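Local atomic coordinates of possible marr-transcriptional regulator (Streptomyces coelicolor, PDB entry 4B8X), a protein that is of unknown function but, as a winged-helix regulator of the MarR family, probably binds DNA and controls transcription. Residues I13-A16 against Q17-L20; A40-L43 against L44-S47. One frame throughout, in Å; residues are numbered along the deposited sequence.

Interaction 1. Residues I13-A16 against Q17-L20; sequences IMRA and QQIL
Arg15 NH1 donates to Gln18 OE1 at 2.9 Å. The oxygen lies in the plane of the guanidinium, and the N-H points at one of its lone pairs. The guanidinium and amide planes are turned 39° apart. Bends at chi2 and chi3 carry the guanidinium forward along the helix, bringing NH1 to this amide. Arg15 NH2 forms a salt bridge with Asp143 of the second subunit, so one guanidinium serves both bonds.

The other end of the Gln18 amide meets a water: NE2 donates to it at 2.8 Å. Gln18 has a second conformer; its side-chain bonds belong to this one. The same water donates to Gln17 OE1 and to Met14 O, tying two side chains to the backbone. Met14 O also accepts the helical bond from Gln18 N at 3.1 Å. The next backbone bond of the series, Ile19 N to Arg15 O, is 2.9 Å.

Ile19 CG1 lies over one face of the Arg15 guanidinium, 3.6 Å from NH2. Beyond the helix, Ile13 packs on Leu20 and Gln17 on Gln17, the second residue of each pair belonging to the second subunit. The arrangement is typical of an N-terminal helix in the dimer interface of a MarR-family protein.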
loop_
_atom_site.group_PDB
_atom_site.type_symbol
_atom_site.label_atom_id
_atom_site.label_comp_id
_atom_site.label_asym_id
_atom_site.label_seq_id
_atom_site.Cartn_x
_atom_site.Cartn_y
_atom_site.Cartn_z
ATOM N N ILE A 13 0.802 9.282 -2.363
ATOM C CA ILE A 13 1.140 8.318 -1.321
ATOM C C ILE A 13 0.895 6.886 -1.809
ATOM O O ILE A 13 1.728 6.003 -1.577
ATOM C CB ILE A 13 0.337 8.642 -0.033
ATOM C CG1 ILE A 13 0.874 9.917 0.626
ATOM C CG2 ILE A 13 0.408 7.459 0.919
ATOM C CD1 ILE A 13 -0.068 10.555 1.615
ATOM N N MET A 14 -0.243 6.649 -2.458
ATOM C CA MET A 14 -0.603 5.317 -2.974
ATOM C C MET A 14 0.449 4.856 -3.979
ATOM O O MET A 14 0.914 3.720 -3.939
ATOM C CB MET A 14 -2.007 5.334 -3.650
ATOM C CG MET A 14 -3.199 5.551 -2.720
ATOM S SD MET A 14 -3.464 4.204 -1.548
ATOM C CE MET A 14 -4.540 4.984 -0.340
ATOM N N ARG A 15 0.806 5.750 -4.896
ATOM C CA ARG A 15 1.799 5.412 -5.920
ATOM C C ARG A 15 3.160 5.182 -5.304
ATOM O O ARG A 15 3.825 4.234 -5.674
ATOM C CB ARG A 15 1.857 6.465 -7.040
ATOM C CG ARG A 15 0.681 6.403 -8.009
ATOM C CD ARG A 15 0.670 5.121 -8.814
ATOM N NE ARG A 15 1.886 5.010 -9.598
ATOM C CZ ARG A 15 2.630 3.919 -9.742
ATOM N NH1 ARG A 15 2.302 2.783 -9.143
ATOM N NH2 ARG A 15 3.727 3.966 -10.481
ATOM N N ALA A 16 3.591 6.055 -4.394
ATOM C CA ALA A 16 4.893 5.875 -3.780
ATOM C C ALA A 16 4.960 4.532 -3.069
ATOM O O ALA A 16 5.974 3.825 -3.146
ATOM C CB ALA A 16 5.194 7.015 -2.815
ATOM N N GLN A 17 3.899 4.164 -2.371
ATOM C CA GLN A 17 3.890 2.903 -1.654
ATOM C C GLN A 17 4.014 1.731 -2.634
ATOM O O GLN A 17 4.735 0.774 -2.359
ATOM C CB GLN A 17 2.630 2.795 -0.799
ATOM C CG GLN A 17 2.608 1.548 0.067
ATOM C CD GLN A 17 1.925 0.344 -0.539
ATOM O OE1 GLN A 17 1.351 0.401 -1.597
ATOM N NE2 GLN A 17 1.998 -0.774 0.172
ATOM N N GLN A 18 3.302 1.796 -3.761
ATOM C CA GLN A 18 3.339 0.743 -4.769
ATOM C C GLN A 18 4.719 0.595 -5.369
ATOM O O GLN A 18 5.217 -0.499 -5.549
ATOM C CB GLN A 18 2.326 1.039 -5.873
ATOM C CG GLN A 18 0.898 0.782 -5.440
ATOM C CD GLN A 18 -0.106 1.661 -6.149
ATOM O OE1 GLN A 18 0.138 2.122 -7.267
ATOM N NE2 GLN A 18 -1.241 1.924 -5.487
ATOM N N ILE A 19 5.327 1.723 -5.695
ATOM C CA ILE A 19 6.634 1.731 -6.314
ATOM C C ILE A 19 7.658 1.131 -5.342
ATOM O O ILE A 19 8.424 0.226 -5.690
ATOM C CB ILE A 19 7.014 3.173 -6.674
ATOM C CG1 ILE A 19 6.128 3.706 -7.818
ATOM C CG2 ILE A 19 8.483 3.260 -7.048
ATOM C CD1 ILE A 19 6.153 5.224 -7.935
ATOM N N LEU A 20 7.678 1.615 -4.107
ATOM C CA LEU A 20 8.652 1.131 -3.145
ATOM C C LEU A 20 8.403 -0.328 -2.775
ATOM O O LEU A 20 9.359 -1.102 -2.650
ATOM C CB LEU A 20 8.659 2.019 -1.892
ATOM C CG LEU A 20 9.122 3.450 -2.129
ATOM C CD1 LEU A 20 9.017 4.238 -0.827
ATOM C CD2 LEU A 20 10.518 3.505 -2.692
HETATM O O HOH W 1 -0.870 1.748 -2.698
#

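Interaction 2. Residues A40-L43 against L44-S47; sequences ALVL and LTFS
Thr45 and Val42 meet through the threonine hydroxyl. With chi1 at 68°, OG1 stands between the backbone N and the carbonyl carbon of its own residue and is turned back along the helix. There it donates to Val42 O at 2.7 Å. Val42 has CG1 anti to its backbone N (chi1 172°), which brings that methyl forward to the edge of the Phe46 ring. The segments cover the C-terminal part of helix 35-45 and the residues that follow it, in the winged-helix fold.

The regular helical bonds run out here. Leu44 N to Ala40 O and Thr45 N to Leu41 O are both 3.1 Å. Phe46 N then divides its approach: its bond to Val42 O is weak, while Leu43 O accepts it at 3.1 Å. This shift to a bond three residues back tightens the last turn. Two side-chain hydroxyls also serve carbonyls here, Thr45 OG1 that of Val42 and Ser47 OG that of Leu43. Replacing Thr45 with a valine would remove the hydroxyl, and Val42 O would probably be left with little more than the weak bond from Phe46 N.

Outward, Val42 and Phe46 lie side by side and point the same way. CG1 of Val42 is 3.9 Å from CE2 of Phe46, in the plane of the ring. On other sides the helix is covered by its own chain. Leu41, Val42 and Thr45 touch Val105 of helix 99-114, and Leu43, Leu44 and Ser47 touch Leu52 of strand 51-53. Leu43 O is gripped twice, from opposite faces of its carbonyl plane: Phe46 N comes to one face, and Ser47 OG, 2.8 Å away, to the other.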
loop_
_atom_site.group_PDB
_atom_site.type_symbol
_atom_site.label_atom_id
_atom_site.label_comp_id
_atom_site.label_asym_id
_atom_site.label_seq_id
_atom_site.Cartn_x
_atom_site.Cartn_y
_atom_site.Cartn_z
ATOM N N ALA A 40 7.898 -8.622 9.874
ATOM C CA ALA A 40 7.583 -9.419 11.068
ATOM C C ALA A 40 8.864 -9.960 11.737
ATOM O O ALA A 40 8.996 -9.945 12.979
ATOM C CB ALA A 40 6.632 -10.551 10.717
ATOM N N LEU A 41 9.806 -10.444 10.931
ATOM C CA LEU A 41 11.078 -10.920 11.467
ATOM C C LEU A 41 11.819 -9.779 12.155
ATOM O O LEU A 41 12.377 -9.961 13.248
ATOM C CB LEU A 41 11.976 -11.503 10.392
ATOM C CG LEU A 41 11.512 -12.816 9.765
ATOM C CD1 LEU A 41 12.383 -13.210 8.592
ATOM C CD2 LEU A 41 11.512 -13.925 10.812
ATOM N N VAL A 42 11.879 -8.593 11.547
ATOM C CA VAL A 42 12.592 -7.481 12.158
ATOM C C VAL A 42 11.940 -7.169 13.519
ATOM O O VAL A 42 12.644 -6.943 14.504
ATOM C CB VAL A 42 12.579 -6.218 11.258
ATOM C CG1 VAL A 42 13.151 -5.040 12.028
ATOM C CG2 VAL A 42 13.368 -6.477 9.995
ATOM N N LEU A 43 10.606 -7.138 13.593
ATOM C CA LEU A 43 9.927 -6.862 14.839
ATOM C C LEU A 43 10.400 -7.828 15.922
ATOM O O LEU A 43 10.668 -7.443 17.064
ATOM C CB LEU A 43 8.425 -6.959 14.622
ATOM C CG LEU A 43 7.522 -6.776 15.847
ATOM C CD1 LEU A 43 7.685 -5.433 16.531
ATOM C CD2 LEU A 43 6.060 -7.005 15.461
ATOM N N LEU A 44 10.447 -9.118 15.586
ATOM C CA LEU A 44 10.881 -10.112 16.568
ATOM C C LEU A 44 12.321 -9.864 17.056
ATOM O O LEU A 44 12.629 -10.096 18.213
ATOM C CB LEU A 44 10.694 -11.522 16.015
ATOM C CG LEU A 44 9.238 -11.944 15.795
ATOM C CD1 LEU A 44 9.214 -13.302 15.117
ATOM C CD2 LEU A 44 8.465 -11.951 17.115
ATOM N N THR A 45 13.209 -9.396 16.178
ATOM C CA THR A 45 14.588 -9.124 16.569
ATOM C C THR A 45 14.732 -7.921 17.498
ATOM O O THR A 45 15.818 -7.730 18.032
ATOM C CB THR A 45 15.556 -8.978 15.378
ATOM O OG1 THR A 45 15.254 -7.787 14.642
ATOM C CG2 THR A 45 15.550 -10.185 14.467
ATOM N N PHE A 46 13.657 -7.151 17.714
ATOM C CA PHE A 46 13.648 -6.057 18.693
ATOM C C PHE A 46 12.784 -6.378 19.919
ATOM O O PHE A 46 12.552 -5.512 20.761
ATOM C CB PHE A 46 13.221 -4.742 18.031
ATOM C CG PHE A 46 14.291 -4.123 17.195
ATOM C CD1 PHE A 46 15.340 -3.443 17.775
ATOM C CD2 PHE A 46 14.272 -4.258 15.819
ATOM C CE1 PHE A 46 16.329 -2.883 16.994
ATOM C CE2 PHE A 46 15.289 -3.733 15.036
ATOM C CZ PHE A 46 16.293 -3.028 15.618
ATOM N N SER A 47 12.331 -7.626 20.019
ATOM C CA SER A 47 11.468 -8.065 21.099
ATOM C C SER A 47 12.269 -8.938 22.047
ATOM O O SER A 47 13.135 -9.713 21.622
ATOM C CB SER A 47 10.298 -8.854 20.495
ATOM O OG SER A 47 9.549 -8.057 19.578
#

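How the interactions relate
Interaction 1 comes first along the chain, in helix 5-28. Interaction 2 follows at the end of helix 35-45, the next helix. Their centres are 24 Å apart, and their nearest atoms are about 14 Å apart, so they do not touch. They lie on opposite sides of the chain's centre. The 13-20 stretch faces the second subunit and belongs to the dimer interface. The 40-47 stretch meets no other chain of the assembly. It packs against helices 65-77 and 99-114 and strands 51-53 and 93-97 of its own subunit. One contact thus belongs to subunit pairing and the other to packing within one subunit's winged-helix fold, which probably binds DNA.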